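Local coordinates for aldehyde dehydrogenase (Anabaena variabilis, PDB 4H7N), which probably oxidises aldehydes to carboxylic acids with NAD+ as a member of the aldehyde dehydrogenase family, at residues I63-D77 / I164-L176. Residues are numbered along the deposited sequence; the frame is centred on the assembly and turned at random.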
loop_
_atom_site.group_PDB
_atom_site.type_symbol
_atom_site.label_atom_id
_atom_site.label_comp_id
_atom_site.label_asym_id
_atom_site.label_seq_id
_atom_site.Cartn_x
_atom_site.Cartn_y
_atom_site.Cartn_z
ATOM N N ILE A 63 27.971 16.397 7.495
ATOM C CA ILE A 63 28.007 16.420 6.046
ATOM C C ILE A 63 28.365 17.804 5.572
ATOM O O ILE A 63 29.217 17.971 4.688
ATOM C CB ILE A 63 26.640 16.030 5.440
ATOM C CG1 ILE A 63 26.319 14.598 5.757
ATOM C CG2 ILE A 63 26.615 16.262 3.938
ATOM C CD1 ILE A 63 24.827 14.290 5.662
ATOM N N LEU A 64 27.737 18.811 6.144
ATOM C CA LEU A 64 28.074 20.180 5.781
ATOM C C LEU A 64 29.526 20.534 6.046
ATOM O O LEU A 64 30.100 21.337 5.311
ATOM C CB LEU A 64 27.197 21.155 6.565
ATOM C CG LEU A 64 25.767 21.312 6.054
ATOM C CD1 LEU A 64 24.910 22.120 7.014
ATOM C CD2 LEU A 64 25.787 21.950 4.671
ATOM N N SER A 65 30.111 19.995 7.121
ATOM C CA SER A 65 31.524 20.245 7.407
ATOM C C SER A 65 32.476 19.691 6.345
ATOM O O SER A 65 33.640 20.060 6.322
ATOM C CB SER A 65 31.939 19.653 8.756
ATOM O OG SER A 65 32.148 18.231 8.687
ATOM N N ARG A 66 32.003 18.781 5.512
ATOM C CA ARG A 66 32.822 18.148 4.486
ATOM C C ARG A 66 32.121 18.243 3.148
ATOM O O ARG A 66 32.175 17.324 2.318
ATOM C CB ARG A 66 33.121 16.688 4.879
ATOM C CG ARG A 66 34.037 16.541 6.127
ATOM C CD ARG A 66 35.362 17.299 5.953
ATOM N NE ARG A 66 36.004 17.734 7.223
ATOM C CZ ARG A 66 36.619 16.898 8.051
ATOM N NH1 ARG A 66 37.204 17.339 9.163
ATOM N NH2 ARG A 66 36.656 15.592 7.753
ATOM N N ARG A 67 31.457 19.359 2.925
ATOM C CA ARG A 67 30.624 19.494 1.724
ATOM C C ARG A 67 31.442 19.336 0.452
ATOM O O ARG A 67 30.983 18.738 -0.505
ATOM C CB ARG A 67 29.899 20.848 1.711
ATOM C CG ARG A 67 28.892 20.943 0.583
ATOM C CD ARG A 67 28.068 22.224 0.607
ATOM N NE ARG A 67 27.300 22.245 -0.641
ATOM C CZ ARG A 67 26.052 22.659 -0.789
ATOM N NH1 ARG A 67 25.375 23.151 0.226
ATOM N NH2 ARG A 67 25.505 22.639 -1.985
ATOM N N GLU A 68 32.662 19.862 0.435
ATOM C CA GLU A 68 33.471 19.751 -0.750
ATOM C C GLU A 68 33.765 18.315 -1.144
ATOM O O GLU A 68 33.898 18.034 -2.305
ATOM C CB GLU A 68 34.782 20.542 -0.604
ATOM C CG GLU A 68 34.513 22.016 -0.833
ATOM C CD GLU A 68 35.362 22.924 0.018
ATOM O OE1 GLU A 68 36.580 23.046 -0.268
ATOM O OE2 GLU A 68 34.801 23.521 0.976
ATOM N N GLN A 69 33.904 17.424 -0.183
ATOM C CA GLN A 69 34.164 16.017 -0.468
ATOM C C GLN A 69 32.897 15.353 -1.015
ATOM O O GLN A 69 32.984 14.481 -1.854
ATOM C CB GLN A 69 34.567 15.297 0.805
ATOM C CG GLN A 69 36.032 15.494 1.194
ATOM C CD GLN A 69 36.288 16.883 1.720
ATOM O OE1 GLN A 69 35.490 17.438 2.474
ATOM N NE2 GLN A 69 37.385 17.458 1.323
ATOM N N LEU A 70 31.720 15.775 -0.541
ATOM C CA LEU A 70 30.478 15.242 -1.097
ATOM C C LEU A 70 30.312 15.698 -2.556
ATOM O O LEU A 70 30.026 14.896 -3.448
ATOM C CB LEU A 70 29.282 15.625 -0.229
ATOM C CG LEU A 70 27.905 15.147 -0.743
ATOM C CD1 LEU A 70 27.815 13.627 -0.831
ATOM C CD2 LEU A 70 26.789 15.638 0.158
ATOM N N THR A 71 30.565 16.986 -2.795
ATOM C CA THR A 71 30.443 17.571 -4.104
ATOM C C THR A 71 31.424 16.838 -5.065
ATOM O O THR A 71 31.064 16.454 -6.169
ATOM C CB THR A 71 30.843 19.056 -4.077
ATOM O OG1 THR A 71 29.974 19.785 -3.220
ATOM C CG2 THR A 71 30.780 19.636 -5.448
ATOM N N GLU A 72 32.645 16.620 -4.603
ATOM C CA GLU A 72 33.660 16.008 -5.467
ATOM C C GLU A 72 33.260 14.548 -5.861
ATOM O O GLU A 72 33.446 14.072 -7.011
ATOM C CB GLU A 72 35.029 16.091 -4.771
ATOM C CG GLU A 72 36.091 15.140 -5.254
ATOM C CD GLU A 72 37.325 15.196 -4.345
ATOM O OE1 GLU A 72 37.228 14.950 -3.106
ATOM O OE2 GLU A 72 38.379 15.514 -4.868
ATOM N N ALA A 73 32.754 13.810 -4.898
ATOM C CA ALA A 73 32.363 12.443 -5.199
ATOM C C ALA A 73 31.151 12.405 -6.137
ATOM O O ALA A 73 31.085 11.564 -7.013
ATOM C CB ALA A 73 32.089 11.659 -3.935
ATOM N N LEU A 74 30.226 13.340 -5.966
ATOM C CA LEU A 74 29.010 13.348 -6.786
ATOM C C LEU A 74 29.313 13.895 -8.207
ATOM O O LEU A 74 28.771 13.414 -9.193
ATOM C CB LEU A 74 27.899 14.064 -6.028
ATOM C CG LEU A 74 26.493 13.940 -6.570
ATOM C CD1 LEU A 74 26.035 12.491 -6.681
ATOM C CD2 LEU A 74 25.560 14.720 -5.636
ATOM N N VAL A 75 30.205 14.856 -8.332
ATOM C CA VAL A 75 30.730 15.245 -9.666
ATOM C C VAL A 75 31.353 14.001 -10.372
ATOM O O VAL A 75 31.112 13.748 -11.544
ATOM C CB VAL A 75 31.801 16.330 -9.566
ATOM C CG1 VAL A 75 32.610 16.473 -10.851
ATOM C CG2 VAL A 75 31.190 17.656 -9.192
ATOM N N ASN A 76 32.173 13.263 -9.643
ATOM C CA ASN A 76 32.798 12.063 -10.177
ATOM C C ASN A 76 31.723 11.057 -10.636
ATOM O O ASN A 76 31.873 10.444 -11.712
ATOM C CB ASN A 76 33.703 11.450 -9.103
ATOM C CG ASN A 76 34.779 10.506 -9.640
ATOM O OD1 ASN A 76 35.783 10.243 -8.931
ATOM N ND2 ASN A 76 34.588 9.949 -10.846
ATOM N N ASP A 77 30.666 10.876 -9.841
ATOM C CA ASP A 77 29.596 9.922 -10.198
ATOM C C ASP A 77 28.815 10.351 -11.436
ATOM O O ASP A 77 28.386 9.523 -12.213
ATOM C CB ASP A 77 28.558 9.746 -9.064
ATOM C CG ASP A 77 28.966 8.752 -7.963
ATOM O OD1 ASP A 77 29.616 7.697 -8.226
ATOM O OD2 ASP A 77 28.540 8.978 -6.789
ATOM N N ILE A 164 26.291 1.740 -10.833
ATOM C CA ILE A 164 26.714 2.725 -11.859
ATOM C C ILE A 164 27.180 4.064 -11.257
ATOM O O ILE A 164 27.962 4.763 -11.873
ATOM C CB ILE A 164 25.574 2.966 -12.888
ATOM C CG1 ILE A 164 25.128 1.651 -13.561
ATOM C CG2 ILE A 164 25.992 3.979 -13.903
ATOM C CD1 ILE A 164 26.192 0.906 -14.333
ATOM N N ALA A 165 26.727 4.406 -10.044
ATOM C CA ALA A 165 27.073 5.707 -9.430
ATOM C C ALA A 165 27.108 5.621 -7.896
ATOM O O ALA A 165 26.186 6.081 -7.217
ATOM C CB ALA A 165 26.055 6.732 -9.855
ATOM N N PRO A 166 28.129 4.967 -7.337
ATOM C CA PRO A 166 28.159 4.626 -5.925
ATOM C C PRO A 166 29.101 5.496 -5.100
ATOM O O PRO A 166 29.151 5.361 -3.882
ATOM C CB PRO A 166 28.677 3.186 -5.956
ATOM C CG PRO A 166 29.700 3.274 -7.050
ATOM C CD PRO A 166 29.155 4.237 -8.089
ATOM N N ARG A 167 29.866 6.361 -5.733
ATOM C CA ARG A 167 30.990 7.017 -5.017
ATOM C C ARG A 167 30.558 8.034 -3.956
ATOM O O ARG A 167 31.273 8.251 -2.982
ATOM C CB ARG A 167 31.922 7.719 -5.983
ATOM C CG ARG A 167 32.411 6.876 -7.138
ATOM C CD ARG A 167 33.192 7.791 -8.051
ATOM N NE ARG A 167 33.595 7.155 -9.285
ATOM C CZ ARG A 167 32.779 6.814 -10.292
ATOM N NH1 ARG A 167 31.468 6.959 -10.219
ATOM N NH2 ARG A 167 33.293 6.331 -11.405
ATOM N N PHE A 168 29.342 8.577 -4.095
ATOM C CA PHE A 168 28.842 9.602 -3.168
ATOM C C PHE A 168 28.656 9.060 -1.771
ATOM O O PHE A 168 28.593 9.834 -0.841
ATOM C CB PHE A 168 27.531 10.196 -3.650
ATOM C CG PHE A 168 26.365 9.253 -3.512
ATOM C CD1 PHE A 168 26.124 8.274 -4.451
ATOM C CD2 PHE A 168 25.523 9.342 -2.418
ATOM C CE1 PHE A 168 25.051 7.414 -4.318
ATOM C CE2 PHE A 168 24.437 8.475 -2.268
ATOM C CZ PHE A 168 24.197 7.519 -3.230
ATOM N N VAL A 169 28.565 7.742 -1.632
ATOM C CA VAL A 169 28.415 7.087 -0.357
ATOM C C VAL A 169 29.622 7.328 0.583
ATOM O O VAL A 169 29.446 7.549 1.801
ATOM C CB VAL A 169 28.128 5.572 -0.546
ATOM C CG1 VAL A 169 28.129 4.857 0.780
ATOM C CG2 VAL A 169 26.728 5.385 -1.142
ATOM N N ALA A 170 30.823 7.363 0.046
ATOM C CA ALA A 170 32.023 7.396 0.917
ATOM C C ALA A 170 32.003 8.648 1.825
ATOM O O ALA A 170 32.163 8.533 3.014
ATOM C CB ALA A 170 33.302 7.326 0.095
ATOM N N PRO A 171 31.711 9.831 1.285
ATOM C CA PRO A 171 31.639 10.975 2.215
ATOM C C PRO A 171 30.410 10.943 3.157
ATOM O O PRO A 171 30.534 11.334 4.322
ATOM C CB PRO A 171 31.702 12.189 1.300
ATOM C CG PRO A 171 31.319 11.700 -0.039
ATOM C CD PRO A 171 31.771 10.259 -0.116
ATOM N N LEU A 172 29.274 10.400 2.718
ATOM C CA LEU A 172 28.146 10.266 3.613
ATOM C C LEU A 172 28.501 9.375 4.806
ATOM O O LEU A 172 28.157 9.690 5.957
ATOM C CB LEU A 172 26.930 9.678 2.917
ATOM C CG LEU A 172 26.240 10.554 1.881
ATOM C CD1 LEU A 172 24.960 9.886 1.395
ATOM C CD2 LEU A 172 25.912 11.965 2.432
ATOM N N LEU A 173 29.161 8.256 4.501
ATOM C CA LEU A 173 29.543 7.269 5.485
ATOM C C LEU A 173 30.552 7.850 6.477
ATOM O O LEU A 173 30.472 7.653 7.707
ATOM C CB LEU A 173 30.046 6.004 4.765
ATOM C CG LEU A 173 30.615 4.870 5.598
ATOM C CD1 LEU A 173 29.572 4.387 6.590
ATOM C CD2 LEU A 173 31.147 3.734 4.724
HETATM N N MSE A 174 31.488 8.616 5.965
HETATM C CA MSE A 174 32.443 9.263 6.827
HETATM C C MSE A 174 31.731 10.208 7.778
HETATM O O MSE A 174 32.112 10.330 8.946
HETATM C CB MSE A 174 33.482 9.975 5.964
HETATM C CG MSE A 174 34.301 11.003 6.721
HETATM SE SE MSE A 174 35.822 11.699 5.644
HETATM C CE MSE A 174 34.905 12.645 4.166
ATOM N N ALA A 175 30.691 10.910 7.319
ATOM C CA ALA A 175 29.969 11.833 8.226
ATOM C C ALA A 175 29.169 11.039 9.231
ATOM O O ALA A 175 29.048 11.408 10.417
ATOM C CB ALA A 175 29.052 12.748 7.435
ATOM N N LEU A 176 28.583 9.961 8.726
ATOM C CA LEU A 176 27.701 9.087 9.499
ATOM C C LEU A 176 28.423 8.513 10.725
ATOM O O LEU A 176 27.849 8.442 11.827
ATOM C CB LEU A 176 27.178 7.967 8.608
ATOM C CG LEU A 176 26.364 6.856 9.250
ATOM C CD1 LEU A 176 25.118 7.448 9.893
ATOM C CD2 LEU A 176 25.994 5.810 8.243
HETATM O O HOH W 1 36.392 7.334 -8.409
HETATM O O HOH W 2 29.332 7.030 -12.292
#
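L70 sets its CD1 methyl against CG of P171, the two side chains crossing at about a right angle, and the same methyl meets CD2 of L172 (CD1 to CD2 4.1 Å). Helices 67-77 and 169-176 run nearly antiparallel here, at 154° with their axes 8.6 Å apart, and small or compact residues permit this approach. A73 has only a methyl to fit in, its CB lying 3.6 Å from the carbonyl O of R167. The compact, puckered ring of P171, which has no N-H to lose, rests against the backbone of Q69 and L70. At the end of the preceding helix, 48-64, I63 sets CG1 against CB of A175, 3.7 Å away.

At the other end the contact turns polar. D77 has its carboxylate beside its own backbone N (chi1 -83°), from where it reaches the type I turn P166 to V169. D77 OD1 takes the backbone N of R167 on its syn lone pair and NH1 of R167 on its anti side, each at 2.8 Å; OD2 of the same residue accepts the backbone N of F168. The guanidinium meets OD1 nearly in its own plane, although the two flat groups are turned 62° apart. N76 puts ND2 over one guanidinium face, 3.2 Å above it; both groups also bind D19, and a water joins N76 OD1 to R167 NE. An alanine in place of D77 would probably leave the two turn amides and R167 NH1 without this acceptor, freeing the turn to shift.

Helix 169-176 belongs to the beta-alpha-beta crossover joining parallel strands 156-161 and 186-188, in what is probably the NAD-binding domain. The chemistry implies that one buried carboxylate, its charge probably offset in part by R167, which D19 shares, fixes the approach to this helix, while apolar side chains hold its body.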